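Local coordinates for protein catechol 1,2 dioxygenase (Acinetobacter radioresistens, PDB 2XSU) that probably catalyses the iron(III)-dependent intradiol cleavage of catechol by dioxygen to cis,cis-muconate, the first step of the catechol branch of the beta-ketoadipate pathway, at residues 134-143 against 188-198. The protein carries 1 engineered substitution. Sequence-based numbering, arbitrary orientation.
Sequences VDTLIIEGTV and NGKYVALTTMP
A chi1 of 76° puts CG of Tyr191 between its own backbone N and carbonyl carbon, which leans the ring across Gly141, whose N lies over one ring face toward the rim, 3.5 Å from Tyr191 CE2. Gly141 is thus the glycine beneath an aromatic ring in an antiparallel beta pair, strands 136-143 and 190-196, within the mixed sheet of the intradiol dioxygenase domain. Three hydrogen-bonded pairs, Leu137 with Thr195, Ile139 with Ala193 and Gly141 with Tyr191, set the register, and the segment axes run at 152°. Leu137 N to Thr195 O is the straightest bond, at 177° at the hydrogen. Outside these three pairs, Met197 N to Asp135 O and Val143 N to Gly189 O carry the bonding to both ends.

On the face bearing Glu140, Lys190 bends at each torsion beyond CB and brings NZ to a weak 3.4 Å salt bridge with Glu140 OE2; OE1 instead meets Arg278 and His286. Leu194 CD1 touches Thr136 CG2 at 3.6 Å and also packs on Ile138 CG1. The other face is mainly apolar: Ile139 CG2 lies obliquely to the Tyr191 ring, while the phenol OH is held by Phe289 O and Tyr228 OH, which fixes the far end of the ring. Strand 284-293 pairs with the other edge of 136-143, making it an interior strand. Towards the iron site, where Pro198 lies about 6 Å from the ligand His225 between side chains, Met197 SD rests against both Leu137 methyls, 4.0 Å from CD1.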
# COMPACT_ATOMS: atom_id res chain seq x y z
N VAL A 134 7.96 17.37 -33.58
CA VAL A 134 7.52 15.97 -33.60
C VAL A 134 6.82 15.69 -34.92
O VAL A 134 6.20 16.61 -35.52
CB VAL A 134 6.59 15.62 -32.38
CG1 VAL A 134 5.22 16.24 -32.54
CG2 VAL A 134 6.49 14.12 -32.22
N ASP A 135 6.92 14.44 -35.37
CA ASP A 135 6.24 14.00 -36.60
C ASP A 135 4.72 14.00 -36.41
O ASP A 135 4.20 13.63 -35.34
CB ASP A 135 6.64 12.57 -37.01
CG ASP A 135 8.08 12.46 -37.48
OD1 ASP A 135 8.69 13.49 -37.85
OD2 ASP A 135 8.57 11.32 -37.53
N THR A 136 4.02 14.42 -37.46
CA THR A 136 2.58 14.23 -37.56
C THR A 136 2.27 12.75 -37.82
O THR A 136 2.99 12.06 -38.55
CB THR A 136 2.02 15.07 -38.73
OG1 THR A 136 2.18 16.46 -38.42
CG2 THR A 136 0.57 14.81 -38.94
N LEU A 137 1.22 12.24 -37.16
CA LEU A 137 0.75 10.86 -37.35
C LEU A 137 -0.74 10.88 -37.64
O LEU A 137 -1.50 11.52 -36.91
CB LEU A 137 0.98 10.04 -36.07
CG LEU A 137 0.33 8.66 -36.01
CD1 LEU A 137 0.89 7.70 -37.07
CD2 LEU A 137 0.56 8.07 -34.60
N ILE A 138 -1.15 10.17 -38.70
CA ILE A 138 -2.56 9.84 -38.92
C ILE A 138 -2.77 8.37 -38.58
O ILE A 138 -2.02 7.48 -39.08
CB ILE A 138 -2.97 10.09 -40.38
CG1 ILE A 138 -2.99 11.61 -40.64
CG2 ILE A 138 -4.32 9.40 -40.68
CD1 ILE A 138 -3.21 12.04 -42.10
N ILE A 139 -3.76 8.12 -37.73
CA ILE A 139 -4.19 6.77 -37.42
C ILE A 139 -5.56 6.58 -37.99
O ILE A 139 -6.44 7.44 -37.80
CB ILE A 139 -4.34 6.53 -35.88
CG1 ILE A 139 -3.07 6.98 -35.16
CG2 ILE A 139 -4.69 5.09 -35.60
CD1 ILE A 139 -3.25 7.02 -33.63
N GLU A 140 -5.78 5.48 -38.69
CA GLU A 140 -7.14 5.17 -39.13
C GLU A 140 -7.46 3.70 -39.15
O GLU A 140 -6.55 2.86 -39.17
CB GLU A 140 -7.53 5.85 -40.43
CG GLU A 140 -6.86 5.36 -41.66
CD GLU A 140 -7.07 6.34 -42.84
OE1 GLU A 140 -6.23 6.39 -43.73
OE2 GLU A 140 -8.07 7.08 -42.88
N GLY A 141 -8.75 3.41 -39.05
CA GLY A 141 -9.19 2.03 -39.01
C GLY A 141 -10.68 1.91 -39.19
O GLY A 141 -11.41 2.90 -39.13
N THR A 142 -11.11 0.67 -39.40
CA THR A 142 -12.51 0.30 -39.47
C THR A 142 -12.81 -0.60 -38.28
O THR A 142 -12.00 -1.48 -37.94
CB THR A 142 -12.78 -0.44 -40.79
OG1 THR A 142 -12.36 0.38 -41.90
CG2 THR A 142 -14.28 -0.79 -40.94
N VAL A 143 -13.97 -0.40 -37.66
CA VAL A 143 -14.41 -1.26 -36.56
C VAL A 143 -15.48 -2.20 -37.13
O VAL A 143 -16.47 -1.75 -37.71
CB VAL A 143 -14.96 -0.46 -35.37
CG1 VAL A 143 -15.43 -1.39 -34.22
CG2 VAL A 143 -13.88 0.54 -34.86
N ASN A 188 -19.45 4.28 -42.38
CA ASN A 188 -18.63 3.24 -42.99
C ASN A 188 -17.81 2.44 -41.95
O ASN A 188 -16.96 1.61 -42.34
CB ASN A 188 -17.73 3.83 -44.09
CG ASN A 188 -18.54 4.59 -45.17
OD1 ASN A 188 -18.23 5.74 -45.50
ND2 ASN A 188 -19.57 3.96 -45.68
N GLY A 189 -18.10 2.66 -40.68
CA GLY A 189 -17.40 1.99 -39.56
C GLY A 189 -16.01 2.56 -39.34
O GLY A 189 -15.20 1.95 -38.64
N LYS A 190 -15.74 3.73 -39.92
CA LYS A 190 -14.39 4.31 -39.90
C LYS A 190 -14.16 5.33 -38.80
O LYS A 190 -15.06 6.09 -38.43
CB LYS A 190 -14.08 4.97 -41.25
CG LYS A 190 -13.82 4.02 -42.43
CD LYS A 190 -12.37 3.42 -42.43
CE LYS A 190 -11.23 4.43 -42.14
NZ LYS A 190 -11.04 5.47 -43.22
N TYR A 191 -12.94 5.32 -38.24
CA TYR A 191 -12.42 6.43 -37.46
C TYR A 191 -11.09 6.93 -38.06
O TYR A 191 -10.33 6.16 -38.64
CB TYR A 191 -12.25 6.04 -35.96
CG TYR A 191 -11.03 5.16 -35.72
CD1 TYR A 191 -9.83 5.75 -35.29
CD2 TYR A 191 -11.07 3.80 -35.95
CE1 TYR A 191 -8.65 4.95 -35.10
CE2 TYR A 191 -9.92 2.98 -35.75
CZ TYR A 191 -8.73 3.57 -35.32
OH TYR A 191 -7.61 2.80 -35.14
N VAL A 192 -10.82 8.21 -37.88
CA VAL A 192 -9.55 8.81 -38.26
C VAL A 192 -9.12 9.75 -37.15
O VAL A 192 -9.88 10.63 -36.72
CB VAL A 192 -9.67 9.64 -39.59
CG1 VAL A 192 -8.34 10.29 -39.96
CG2 VAL A 192 -10.20 8.79 -40.72
N ALA A 193 -7.89 9.55 -36.68
CA ALA A 193 -7.27 10.46 -35.76
C ALA A 193 -6.05 11.13 -36.39
O ALA A 193 -5.13 10.47 -36.86
CB ALA A 193 -6.86 9.72 -34.47
N LEU A 194 -6.05 12.45 -36.36
CA LEU A 194 -4.87 13.25 -36.73
C LEU A 194 -4.16 13.67 -35.45
O LEU A 194 -4.71 14.34 -34.57
CB LEU A 194 -5.29 14.48 -37.58
CG LEU A 194 -4.18 15.51 -37.90
CD1 LEU A 194 -3.01 14.90 -38.69
CD2 LEU A 194 -4.79 16.73 -38.64
N THR A 195 -2.90 13.23 -35.31
CA THR A 195 -2.20 13.42 -34.04
C THR A 195 -0.69 13.57 -34.26
O THR A 195 -0.26 14.00 -35.35
CB THR A 195 -2.58 12.26 -33.05
OG1 THR A 195 -2.12 12.56 -31.74
CG2 THR A 195 -2.07 10.90 -33.52
N THR A 196 0.09 13.25 -33.22
CA THR A 196 1.55 13.28 -33.29
C THR A 196 2.11 11.94 -32.85
O THR A 196 1.41 11.17 -32.16
CB THR A 196 2.15 14.40 -32.44
OG1 THR A 196 1.65 14.34 -31.09
CG2 THR A 196 1.79 15.76 -33.04
N MET A 197 3.32 11.62 -33.31
CA MET A 197 3.95 10.33 -32.97
C MET A 197 4.26 10.24 -31.48
O MET A 197 5.00 11.07 -30.98
CB MET A 197 5.27 10.20 -33.75
CG MET A 197 5.13 9.74 -35.20
SD MET A 197 4.47 8.07 -35.40
CE MET A 197 4.87 7.31 -33.77
N PRO A 198 3.67 9.26 -30.74
CA PRO A 198 4.08 9.11 -29.35
C PRO A 198 5.49 8.56 -29.22
O PRO A 198 5.94 7.79 -30.08
CB PRO A 198 3.09 8.08 -28.80
CG PRO A 198 2.74 7.25 -29.96
CD PRO A 198 2.68 8.24 -31.14